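Local coordinates for protein redox-sensing transcriptional repressor Rex (Thermoanaerobacter ethanolicus, PDB 3WG9) that probably represses transcription as a DNA-binding homodimer that responds to changes in the cellular NADH/NAD(+) redox state, at residues B[140-144]-B[145-149]; B[115-119]-B[120-124]; B[125-129]-B[130-134]; B[182-185]-B[186-190]. All blocks are in the same frame, centred on the assembly; numbering follows the deposited sequence.

Interaction 1 (B[140-144]-B[145-149])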
loop_
_atom_site.group_PDB
_atom_site.type_symbol
_atom_site.label_atom_id
_atom_site.label_comp_id
_atom_site.label_asym_id
_atom_site.label_seq_id
_atom_site.Cartn_x
_atom_site.Cartn_y
_atom_site.Cartn_z
ATOM N N ASP B 140 -23.676 -6.998 -16.154
ATOM C CA ASP B 140 -25.063 -6.761 -15.805
ATOM C C ASP B 140 -25.187 -6.301 -14.335
ATOM O O ASP B 140 -25.916 -5.377 -14.015
ATOM C CB ASP B 140 -25.874 -8.035 -16.037
ATOM C CG ASP B 140 -27.355 -7.836 -15.695
ATOM O OD1 ASP B 140 -28.112 -7.321 -16.550
ATOM O OD2 ASP B 140 -27.747 -8.184 -14.551
ATOM N N PHE B 141 -24.413 -6.926 -13.457
ATOM C CA PHE B 141 -24.528 -6.648 -12.033
ATOM C C PHE B 141 -24.117 -5.188 -11.763
ATOM O O PHE B 141 -24.741 -4.483 -10.951
ATOM C CB PHE B 141 -23.622 -7.604 -11.250
ATOM C CG PHE B 141 -23.767 -7.482 -9.774
ATOM C CD1 PHE B 141 -24.662 -8.301 -9.084
ATOM C CD2 PHE B 141 -22.988 -6.552 -9.064
ATOM C CE1 PHE B 141 -24.794 -8.196 -7.702
ATOM C CE2 PHE B 141 -23.120 -6.417 -7.690
ATOM C CZ PHE B 141 -24.022 -7.241 -7.004
ATOM N N ILE B 142 -23.053 -4.753 -12.416
ATOM C CA ILE B 142 -22.522 -3.381 -12.207
ATOM C C ILE B 142 -23.583 -2.336 -12.500
ATOM O O ILE B 142 -23.752 -1.380 -11.746
ATOM C CB ILE B 142 -21.258 -3.131 -13.078
ATOM C CG1 ILE B 142 -20.033 -3.856 -12.433
ATOM C CG2 ILE B 142 -21.055 -1.632 -13.286
ATOM C CD1 ILE B 142 -18.861 -4.004 -13.461
ATOM N N ALA B 143 -24.253 -2.509 -13.632
ATOM C CA ALA B 143 -25.245 -1.565 -14.121
ATOM C C ALA B 143 -26.500 -1.657 -13.266
ATOM O O ALA B 143 -27.094 -0.639 -13.034
ATOM C CB ALA B 143 -25.617 -1.853 -15.566
ATOM N N ARG B 144 -26.867 -2.852 -12.804
ATOM C CA ARG B 144 -28.083 -3.027 -11.982
ATOM C C ARG B 144 -27.919 -2.527 -10.552
ATOM O O ARG B 144 -28.901 -2.127 -9.922
ATOM C CB ARG B 144 -28.553 -4.491 -11.906
ATOM C CG ARG B 144 -29.068 -5.036 -13.210
ATOM C CD ARG B 144 -30.434 -5.726 -13.111
ATOM N NE ARG B 144 -30.537 -6.778 -12.105
ATOM C CZ ARG B 144 -31.445 -7.758 -12.136
ATOM N NH1 ARG B 144 -32.302 -7.850 -13.149
ATOM N NH2 ARG B 144 -31.485 -8.673 -11.167
ATOM N N ASN B 145 -26.697 -2.589 -10.035
ATOM C CA ASN B 145 -26.453 -2.273 -8.627
ATOM C C ASN B 145 -25.668 -0.993 -8.346
ATOM O O ASN B 145 -25.145 -0.828 -7.249
ATOM C CB ASN B 145 -25.773 -3.483 -7.992
ATOM C CG ASN B 145 -26.705 -4.694 -7.936
ATOM O OD1 ASN B 145 -27.514 -4.769 -7.041
ATOM N ND2 ASN B 145 -26.626 -5.601 -8.907
ATOM N N LYS B 146 -25.527 -0.145 -9.360
ATOM C CA LYS B 146 -24.830 1.138 -9.304
ATOM C C LYS B 146 -23.444 0.981 -8.658
ATOM O O LYS B 146 -23.135 1.650 -7.686
ATOM C CB LYS B 146 -25.639 2.211 -8.551
ATOM C CG LYS B 146 -27.164 2.144 -8.847
ATOM C CD LYS B 146 -27.926 3.227 -8.058
ATOM C CE LYS B 146 -29.414 2.897 -7.963
ATOM N NZ LYS B 146 -30.030 3.646 -6.830
ATOM N N ILE B 147 -22.646 0.055 -9.175
ATOM C CA ILE B 147 -21.293 -0.159 -8.605
ATOM C C ILE B 147 -20.330 0.950 -9.013
ATOM O O ILE B 147 -20.162 1.230 -10.201
ATOM C CB ILE B 147 -20.735 -1.514 -9.037
ATOM C CG1 ILE B 147 -21.729 -2.616 -8.681
ATOM C CG2 ILE B 147 -19.326 -1.765 -8.385
ATOM C CD1 ILE B 147 -22.044 -2.701 -7.183
ATOM N N ASP B 148 -19.634 1.490 -8.022
ATOM C CA ASP B 148 -18.678 2.540 -8.220
ATOM C C ASP B 148 -17.274 1.978 -8.403
ATOM O O ASP B 148 -16.567 2.485 -9.247
ATOM C CB ASP B 148 -18.699 3.472 -7.010
ATOM C CG ASP B 148 -20.078 4.157 -6.830
ATOM O OD1 ASP B 148 -20.549 4.740 -7.824
ATOM O OD2 ASP B 148 -20.733 3.952 -5.777
ATOM N N ILE B 149 -16.847 1.033 -7.554
ATOM C CA ILE B 149 -15.417 0.652 -7.475
ATOM C C ILE B 149 -15.300 -0.854 -7.744
ATOM O O ILE B 149 -16.064 -1.619 -7.162
ATOM C CB ILE B 149 -14.806 0.967 -6.104
ATOM C CG1 ILE B 149 -14.912 2.473 -5.760
ATOM C CG2 ILE B 149 -13.329 0.452 -6.050
ATOM C CD1 ILE B 149 -14.568 2.784 -4.246
#
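Phe141 lies with one ring face against the side-chain amide of Asn145, whose ND2 stands 3.2 Å above the centre of the ring, the two planes 26° apart. The pair marks the C-terminal end of helix 138-144 in the Rossmann domain, where Asn145 is the first residue to depart from helical geometry. Phe141 O is gripped twice, by Asn145 N at 2.9 Å and by Asn145 ND2 at 3.0 Å; the bond from ND2 lies in the carbonyl plane of Phe141, on a lone pair. Nearly in the plane of the amide as well, it limits the rotation of that group and suits the stack on the ring. One residue further on, Lys146 takes a left-handed backbone conformation, and Ile147 N returns to Ile142 O at 3.1 Å in a nearly straight bond (170°). Together they match the outer half of a Schellman motif, without its inner bond. The reversal also turns Ile147 back against the helix. Phe141, Ile142 and Ile147 all reach Ile88 on strand 85-90, so the helix end and the approach to strand 149-152 settle on the same part of the sheet. Beside the amide stack, Ile147 CD1 approaches the aromatic ring obliquely, 3.9 Å from Phe141 CE2.

Interaction 2 (B[115-119]-B[120-124])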
loop_
_atom_site.group_PDB
_atom_site.type_symbol
_atom_site.label_atom_id
_atom_site.label_comp_id
_atom_site.label_asym_id
_atom_site.label_seq_id
_atom_site.Cartn_x
_atom_site.Cartn_y
_atom_site.Cartn_z
ATOM N N ILE B 115 -19.039 -10.523 -4.941
ATOM C CA ILE B 115 -17.744 -11.078 -5.226
ATOM C C ILE B 115 -17.881 -11.972 -6.448
ATOM O O ILE B 115 -18.875 -12.686 -6.603
ATOM C CB ILE B 115 -17.206 -11.902 -4.005
ATOM C CG1 ILE B 115 -17.016 -11.048 -2.759
ATOM C CG2 ILE B 115 -15.943 -12.732 -4.332
ATOM C CD1 ILE B 115 -16.667 -11.970 -1.559
ATOM N N PHE B 116 -16.915 -11.909 -7.336
ATOM C CA PHE B 116 -16.981 -12.573 -8.631
ATOM C C PHE B 116 -15.766 -13.471 -8.831
ATOM O O PHE B 116 -14.627 -13.151 -8.422
ATOM C CB PHE B 116 -17.119 -11.526 -9.735
ATOM C CG PHE B 116 -18.412 -10.758 -9.627
ATOM C CD1 PHE B 116 -19.548 -11.176 -10.345
ATOM C CD2 PHE B 116 -18.534 -9.709 -8.711
ATOM C CE1 PHE B 116 -20.774 -10.540 -10.191
ATOM C CE2 PHE B 116 -19.722 -9.066 -8.549
ATOM C CZ PHE B 116 -20.867 -9.475 -9.307
ATOM N N ASP B 117 -16.031 -14.614 -9.462
ATOM C CA ASP B 117 -14.963 -15.566 -9.721
ATOM C C ASP B 117 -15.263 -16.427 -10.950
ATOM O O ASP B 117 -16.412 -16.464 -11.449
ATOM C CB ASP B 117 -14.706 -16.419 -8.468
ATOM C CG ASP B 117 -13.354 -17.109 -8.509
ATOM O OD1 ASP B 117 -12.352 -16.513 -8.033
ATOM O OD2 ASP B 117 -13.337 -18.252 -9.055
ATOM N N ILE B 118 -14.210 -17.013 -11.502
ATOM C CA ILE B 118 -14.331 -17.767 -12.741
ATOM C C ILE B 118 -14.654 -19.248 -12.482
ATOM O O ILE B 118 -15.033 -19.985 -13.394
ATOM C CB ILE B 118 -13.018 -17.575 -13.563
ATOM C CG1 ILE B 118 -13.131 -18.011 -15.018
ATOM C CG2 ILE B 118 -11.796 -18.250 -12.910
ATOM C CD1 ILE B 118 -11.783 -18.591 -15.525
ATOM N N ASN B 119 -14.435 -19.682 -11.249
ATOM C CA ASN B 119 -14.637 -21.088 -10.852
ATOM C C ASN B 119 -16.092 -21.479 -10.534
ATOM O O ASN B 119 -16.601 -21.142 -9.455
ATOM C CB ASN B 119 -13.799 -21.356 -9.625
ATOM C CG ASN B 119 -13.620 -22.842 -9.368
ATOM O OD1 ASN B 119 -14.320 -23.661 -9.940
ATOM N ND2 ASN B 119 -12.725 -23.174 -8.486
ATOM N N PRO B 120 -16.738 -22.253 -11.433
ATOM C CA PRO B 120 -18.109 -22.734 -11.234
ATOM C C PRO B 120 -18.369 -23.272 -9.829
ATOM O O PRO B 120 -19.502 -23.177 -9.331
ATOM C CB PRO B 120 -18.226 -23.876 -12.255
ATOM C CG PRO B 120 -17.283 -23.444 -13.364
ATOM C CD PRO B 120 -16.104 -22.928 -12.582
ATOM N N ARG B 121 -17.330 -23.826 -9.214
ATOM C CA ARG B 121 -17.417 -24.403 -7.878
ATOM C C ARG B 121 -17.974 -23.425 -6.897
ATOM O O ARG B 121 -18.692 -23.817 -5.991
ATOM C CB ARG B 121 -16.036 -24.797 -7.319
ATOM C CG ARG B 121 -15.772 -26.311 -7.132
ATOM C CD ARG B 121 -14.476 -26.518 -6.381
ATOM N NE ARG B 121 -14.574 -25.885 -5.064
ATOM C CZ ARG B 121 -15.270 -26.388 -4.032
ATOM N NH1 ARG B 121 -15.867 -27.597 -4.098
ATOM N NH2 ARG B 121 -15.346 -25.704 -2.904
ATOM N N LEU B 122 -17.537 -22.183 -6.981
ATOM C CA LEU B 122 -17.840 -21.239 -5.912
ATOM C C LEU B 122 -19.161 -20.539 -6.078
ATOM O O LEU B 122 -19.662 -19.984 -5.125
ATOM C CB LEU B 122 -16.713 -20.241 -5.732
ATOM C CG LEU B 122 -15.348 -20.903 -5.850
ATOM C CD1 LEU B 122 -14.303 -19.827 -5.701
ATOM C CD2 LEU B 122 -15.181 -21.994 -4.804
ATOM N N PHE B 123 -19.732 -20.577 -7.270
ATOM C CA PHE B 123 -20.983 -19.908 -7.517
ATOM C C PHE B 123 -22.042 -20.211 -6.478
ATOM O O PHE B 123 -22.788 -21.199 -6.589
ATOM C CB PHE B 123 -21.474 -20.229 -8.913
ATOM C CG PHE B 123 -20.482 -19.897 -9.966
ATOM C CD1 PHE B 123 -19.303 -19.216 -9.637
ATOM C CD2 PHE B 123 -20.739 -20.214 -11.283
ATOM C CE1 PHE B 123 -18.383 -18.915 -10.598
ATOM C CE2 PHE B 123 -19.807 -19.911 -12.266
ATOM C CZ PHE B 123 -18.643 -19.255 -11.922
ATOM N N GLY B 124 -22.047 -19.417 -5.408
ATOM C CA GLY B 124 -23.082 -19.534 -4.408
ATOM C C GLY B 124 -22.489 -19.509 -3.030
ATOM O O GLY B 124 -23.212 -19.255 -2.081
#
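Asn119 holds its CG trans to the backbone N (chi1 -164°), and with chi2 at -14° this brings OD1 over the start of the next turn, where it accepts from Arg121 N at 3.1 Å. The donor sits well above the carbonyl plane of the amide, away from its lone pairs. A comparable torsion in Asp117 (chi1 -162°) sets OD2 against the backbone two residues on: Asn119 N donates to Asp117 OD2 at 2.8 Å, closing an Asx turn as the strand ends. The main-chain oxygen of Asn119 takes a further bond, from Leu122 N at 2.8 Å, so the main chain and side chain of Asn119 both bond to the turn at 120-122, which has helical backbone angles without the regular helix bonds. Leu122 points back across this turn, and its CD1 lies 3.8 Å from Asp117 OD2. Phe123 also folds back on the strand end: Asp117 O meets the ring edge at CE1, 3.3 Å away, while Pro120 CA sits over the centre of one ring face. Asp117 binds NAD(+) and NADH in this protein; in NAD-dependent Rossmann folds an acid at the end of the second strand commonly holds the adenosine ribose. Asp117 OD1 accepts from Ala92 N, in the glycine-rich loop after strand 85-90. Within the fold, strand 110-117 lies between strands 85-90 and 132-134, and the turn at its end folds back so that Leu122 reaches Val132 and Phe123 reaches Asp134.

Interaction 3 (B[125-129]-B[130-134])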
loop_
_atom_site.group_PDB
_atom_site.type_symbol
_atom_site.label_atom_id
_atom_site.label_comp_id
_atom_site.label_asym_id
_atom_site.label_seq_id
_atom_site.Cartn_x
_atom_site.Cartn_y
_atom_site.Cartn_z
ATOM N N LEU B 125 -21.195 -19.750 -2.878
ATOM C CA LEU B 125 -20.581 -19.526 -1.565
ATOM C C LEU B 125 -21.089 -18.218 -1.020
ATOM O O LEU B 125 -21.542 -17.367 -1.800
ATOM C CB LEU B 125 -19.036 -19.444 -1.634
ATOM C CG LEU B 125 -18.181 -18.981 -0.419
ATOM C CD1 LEU B 125 -17.747 -20.059 0.629
ATOM C CD2 LEU B 125 -16.917 -18.263 -0.832
ATOM N N LYS B 126 -20.844 -18.007 0.274
ATOM C CA LYS B 126 -20.907 -16.702 0.889
ATOM C C LYS B 126 -19.574 -16.350 1.525
ATOM O O LYS B 126 -18.825 -17.213 1.964
ATOM C CB LYS B 126 -21.992 -16.649 1.970
ATOM C CG LYS B 126 -23.388 -17.067 1.501
ATOM C CD LYS B 126 -24.017 -16.093 0.513
ATOM C CE LYS B 126 -25.459 -16.493 0.186
ATOM N NZ LYS B 126 -26.450 -16.065 1.219
ATOM N N ILE B 127 -19.322 -15.061 1.644
ATOM C CA ILE B 127 -18.146 -14.549 2.297
ATOM C C ILE B 127 -18.664 -13.300 2.956
ATOM O O ILE B 127 -19.168 -12.393 2.276
ATOM C CB ILE B 127 -17.051 -14.199 1.264
ATOM C CG1 ILE B 127 -16.383 -15.485 0.774
ATOM C CG2 ILE B 127 -16.037 -13.107 1.804
ATOM C CD1 ILE B 127 -15.269 -15.259 -0.242
ATOM N N ARG B 128 -18.638 -13.260 4.287
ATOM C CA ARG B 128 -18.954 -12.001 4.929
ATOM C C ARG B 128 -20.426 -11.750 4.597
ATOM O O ARG B 128 -20.898 -10.604 4.530
ATOM C CB ARG B 128 -18.009 -10.941 4.333
ATOM C CG ARG B 128 -18.243 -9.508 4.705
ATOM C CD ARG B 128 -17.171 -9.059 5.683
ATOM N NE ARG B 128 -17.662 -9.019 7.058
ATOM C CZ ARG B 128 -18.580 -8.160 7.504
ATOM N NH1 ARG B 128 -19.144 -7.272 6.681
ATOM N NH2 ARG B 128 -18.942 -8.195 8.779
ATOM N N ASP B 129 -21.160 -12.847 4.412
ATOM C CA ASP B 129 -22.534 -12.775 3.919
ATOM C C ASP B 129 -22.631 -12.056 2.576
ATOM O O ASP B 129 -23.434 -11.146 2.398
ATOM C CB ASP B 129 -23.439 -12.089 4.952
ATOM C CG ASP B 129 -24.567 -12.991 5.427
ATOM O OD1 ASP B 129 -25.099 -13.769 4.592
ATOM O OD2 ASP B 129 -24.932 -12.915 6.630
ATOM N N VAL B 130 -21.780 -12.448 1.638
ATOM C CA VAL B 130 -21.764 -11.837 0.308
ATOM C C VAL B 130 -21.619 -13.006 -0.649
ATOM O O VAL B 130 -20.727 -13.861 -0.496
ATOM C CB VAL B 130 -20.568 -10.841 0.173
ATOM C CG1 VAL B 130 -20.388 -10.404 -1.256
ATOM C CG2 VAL B 130 -20.794 -9.638 1.049
ATOM N N GLU B 131 -22.524 -13.093 -1.599
ATOM C CA GLU B 131 -22.499 -14.213 -2.527
ATOM C C GLU B 131 -21.365 -14.117 -3.529
ATOM O O GLU B 131 -20.997 -13.019 -4.017
ATOM C CB GLU B 131 -23.810 -14.309 -3.281
ATOM C CG GLU B 131 -24.200 -15.754 -3.581
ATOM C CD GLU B 131 -25.193 -15.850 -4.743
ATOM O OE1 GLU B 131 -25.091 -16.844 -5.497
ATOM O OE2 GLU B 131 -26.030 -14.917 -4.933
ATOM N N VAL B 132 -20.723 -15.243 -3.768
ATOM C CA VAL B 132 -19.797 -15.323 -4.867
ATOM C C VAL B 132 -20.605 -15.587 -6.097
ATOM O O VAL B 132 -21.415 -16.551 -6.104
ATOM C CB VAL B 132 -18.728 -16.441 -4.627
ATOM C CG1 VAL B 132 -17.845 -16.642 -5.900
ATOM C CG2 VAL B 132 -17.880 -16.079 -3.401
ATOM N N MET B 133 -20.371 -14.835 -7.170
ATOM C CA MET B 133 -21.160 -15.044 -8.401
ATOM C C MET B 133 -20.221 -15.243 -9.583
ATOM O O MET B 133 -19.064 -14.849 -9.500
ATOM C CB MET B 133 -22.052 -13.835 -8.662
ATOM C CG MET B 133 -23.168 -13.669 -7.654
ATOM S SD MET B 133 -23.903 -12.016 -7.756
ATOM C CE MET B 133 -25.141 -12.121 -6.472
ATOM N N ASP B 134 -20.701 -15.852 -10.680
ATOM C CA ASP B 134 -19.935 -16.007 -11.925
ATOM C C ASP B 134 -19.592 -14.624 -12.489
ATOM O O ASP B 134 -20.469 -13.794 -12.683
ATOM C CB ASP B 134 -20.778 -16.781 -12.962
ATOM C CG ASP B 134 -20.056 -17.069 -14.280
ATOM O OD1 ASP B 134 -18.890 -16.687 -14.531
ATOM O OD2 ASP B 134 -20.706 -17.747 -15.113
#
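Leu125 and Val132 meet through methyl groups, Leu125 CD2 lying 3.5 Å from Val132 CG2, and Ile127 CD1 reaches the same methyl more loosely. These contacts line one side of a short hairpin-like reversal with a single antiparallel bridge, which leads into strand 132-134, an edge strand of the Rossmann sheet within this chain. On its other side the alkyl part of Lys126 crosses that of Glu131, with Lys126 CE 4.0 Å from Glu131 CG. The charged ends do not pair: Lys126 NZ and Glu131 OE2 remain 6.3 Å apart, so this is an aliphatic contact with, at most, a distant attraction.

The backbone behind these side chains sets their spacing. Lys126 and Glu131 form a non-hydrogen-bonded antiparallel pair, flanked by the bond from Val132 N to Leu125 O at 3.0 Å and that from Ile127 N to Val130 O at 2.8 Å. Arg128 and Asp129 make the reversal itself, both with positive phi (66° and 57°). Further out, Ile127, Val130 and Val132 all pack on Ile115 of strand 110-117, while Ile127 also touches Gln97 and Ala100 of helix 94-102; the inner side of the hairpin thus bridges sheet and helix. Between its two arms, CA-H...O contacts supplement the bonds, one running from Lys126 CA to Val130 O at 3.2 Å and another from Glu131 CA to Leu125 O at 3.4 Å.

Interaction 4 (B[182-185]-B[186-190])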
loop_
_atom_site.group_PDB
_atom_site.type_symbol
_atom_site.label_atom_id
_atom_site.label_comp_id
_atom_site.label_asym_id
_atom_site.label_seq_id
_atom_site.Cartn_x
_atom_site.Cartn_y
_atom_site.Cartn_z
ATOM N N LEU B 182 -2.483 -1.590 -15.310
ATOM C CA LEU B 182 -3.590 -1.751 -16.277
ATOM C C LEU B 182 -3.851 -0.515 -17.143
ATOM O O LEU B 182 -3.492 0.572 -16.751
ATOM C CB LEU B 182 -4.872 -2.125 -15.535
ATOM C CG LEU B 182 -4.749 -3.423 -14.747
ATOM C CD1 LEU B 182 -6.037 -3.622 -14.008
ATOM C CD2 LEU B 182 -4.436 -4.629 -15.622
ATOM N N LYS B 183 -4.493 -0.693 -18.290
ATOM C CA LYS B 183 -4.874 0.405 -19.163
ATOM C C LYS B 183 -6.388 0.661 -18.993
ATOM O O LYS B 183 -7.172 -0.281 -19.194
ATOM C CB LYS B 183 -4.646 0.022 -20.625
ATOM C CG LYS B 183 -3.189 -0.219 -21.016
ATOM C CD LYS B 183 -2.227 0.680 -20.263
ATOM C CE LYS B 183 -0.800 0.129 -20.367
ATOM N NZ LYS B 183 -0.469 -0.173 -21.793
ATOM N N VAL B 184 -6.770 1.899 -18.667
ATOM C CA VAL B 184 -8.193 2.305 -18.610
ATOM C C VAL B 184 -8.279 3.688 -19.247
ATOM O O VAL B 184 -7.277 4.412 -19.323
ATOM C CB VAL B 184 -8.728 2.413 -17.126
ATOM C CG1 VAL B 184 -8.642 1.024 -16.377
ATOM C CG2 VAL B 184 -7.948 3.410 -16.382
ATOM N N PRO B 185 -9.491 4.091 -19.647
ATOM C CA PRO B 185 -9.696 5.410 -20.224
ATOM C C PRO B 185 -9.385 6.444 -19.160
ATOM O O PRO B 185 -9.508 6.183 -17.951
ATOM C CB PRO B 185 -11.203 5.418 -20.576
ATOM C CG PRO B 185 -11.549 3.982 -20.791
ATOM C CD PRO B 185 -10.621 3.164 -19.888
ATOM N N ASP B 186 -9.058 7.642 -19.607
ATOM C CA ASP B 186 -8.584 8.696 -18.734
ATOM C C ASP B 186 -9.643 9.114 -17.722
ATOM O O ASP B 186 -9.319 9.699 -16.681
ATOM C CB ASP B 186 -8.199 9.930 -19.552
ATOM C CG ASP B 186 -6.837 9.800 -20.210
ATOM O OD1 ASP B 186 -6.120 8.810 -19.975
ATOM O OD2 ASP B 186 -6.471 10.708 -20.986
ATOM N N ASP B 187 -10.908 8.825 -18.004
ATOM C CA ASP B 187 -11.952 9.296 -17.093
ATOM C C ASP B 187 -12.205 8.303 -15.946
ATOM O O ASP B 187 -12.946 8.624 -15.018
ATOM C CB ASP B 187 -13.284 9.526 -17.853
ATOM C CG ASP B 187 -13.775 8.262 -18.522
ATOM O OD1 ASP B 187 -13.127 7.886 -19.510
ATOM O OD2 ASP B 187 -14.774 7.586 -18.064
ATOM N N VAL B 188 -11.660 7.094 -16.060
ATOM C CA VAL B 188 -11.830 6.048 -15.062
ATOM C C VAL B 188 -10.682 6.199 -14.064
ATOM O O VAL B 188 -9.523 6.338 -14.456
ATOM C CB VAL B 188 -11.754 4.636 -15.717
ATOM C CG1 VAL B 188 -11.813 3.483 -14.647
ATOM C CG2 VAL B 188 -12.949 4.480 -16.736
ATOM N N ILE B 189 -10.985 6.182 -12.778
ATOM C CA ILE B 189 -9.913 6.275 -11.762
ATOM C C ILE B 189 -9.222 4.917 -11.667
ATOM O O ILE B 189 -9.915 3.917 -11.510
ATOM C CB ILE B 189 -10.479 6.655 -10.382
ATOM C CG1 ILE B 189 -11.035 8.080 -10.425
ATOM C CG2 ILE B 189 -9.360 6.646 -9.296
ATOM C CD1 ILE B 189 -12.263 8.323 -9.489
ATOM N N LEU B 190 -7.887 4.854 -11.790
ATOM C CA LEU B 190 -7.219 3.554 -11.623
ATOM C C LEU B 190 -6.194 3.702 -10.524
ATOM O O LEU B 190 -5.319 4.548 -10.642
ATOM C CB LEU B 190 -6.482 3.094 -12.885
ATOM C CG LEU B 190 -5.515 1.884 -12.728
ATOM C CD1 LEU B 190 -6.204 0.548 -12.248
ATOM C CD2 LEU B 190 -4.815 1.627 -14.049
#
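Leu190 can be traced outward against the loop that precedes it: its CB rests 3.8 Å from Val184 CG2, and CG, trans to the backbone N (chi1 168°), carries the branch back toward Leu182. There CD2 ends 3.2 Å from Leu182 O and 4.0 Å from Leu182 CB, so the tip meets both a carbonyl oxygen and an aliphatic carbon. Nearer the bend, Val184 and Val188 face each other, their CB atoms 4.0 Å apart, and the Pro185 ring runs alongside Val188, pointing the same way, with CD 4.1 Å from Val188 CG2. The reversal between them is held by one backbone bond, from Val188 N to Pro185 O at 3.0 Å, the donor standing above the carbonyl plane. Asp187 brings OD1 to within 3.3 Å of Pro185 CB. Leu182, Val184 and Pro185 also lean on helix 159-168, whereas Ile189 packs on Leu206 of the second subunit. At the centre is a type I beta turn from Pro185 to Val188, which leads the chain into strand 189-192, an outermost strand of the parallel Rossmann sheet within this chain.

In the fold
All four contacts are short-range reversals next to the strands of one parallel sheet, but their chemistry follows their place in it. Interactions 2 and 3 hold neighbouring strands, 110-117 and 132-134, joined through Ile115, Asp117 and Met133. Interaction 2 is a surface turn rich in polar bonds beside the nucleotide site; interaction 3, partly buried, combines backbone pairing with aliphatic packing. Interaction 1, also partly buried, ends the helix that follows strand 132-134, and its Phe141 meets Phe116 edge-to-face and touches Met133. Interaction 4, likewise partly buried, stands apart at the opposite edge of the sheet within this chain, its centre about 26 Å from that of interaction 2, and relies mainly on apolar contacts around a single turn bond.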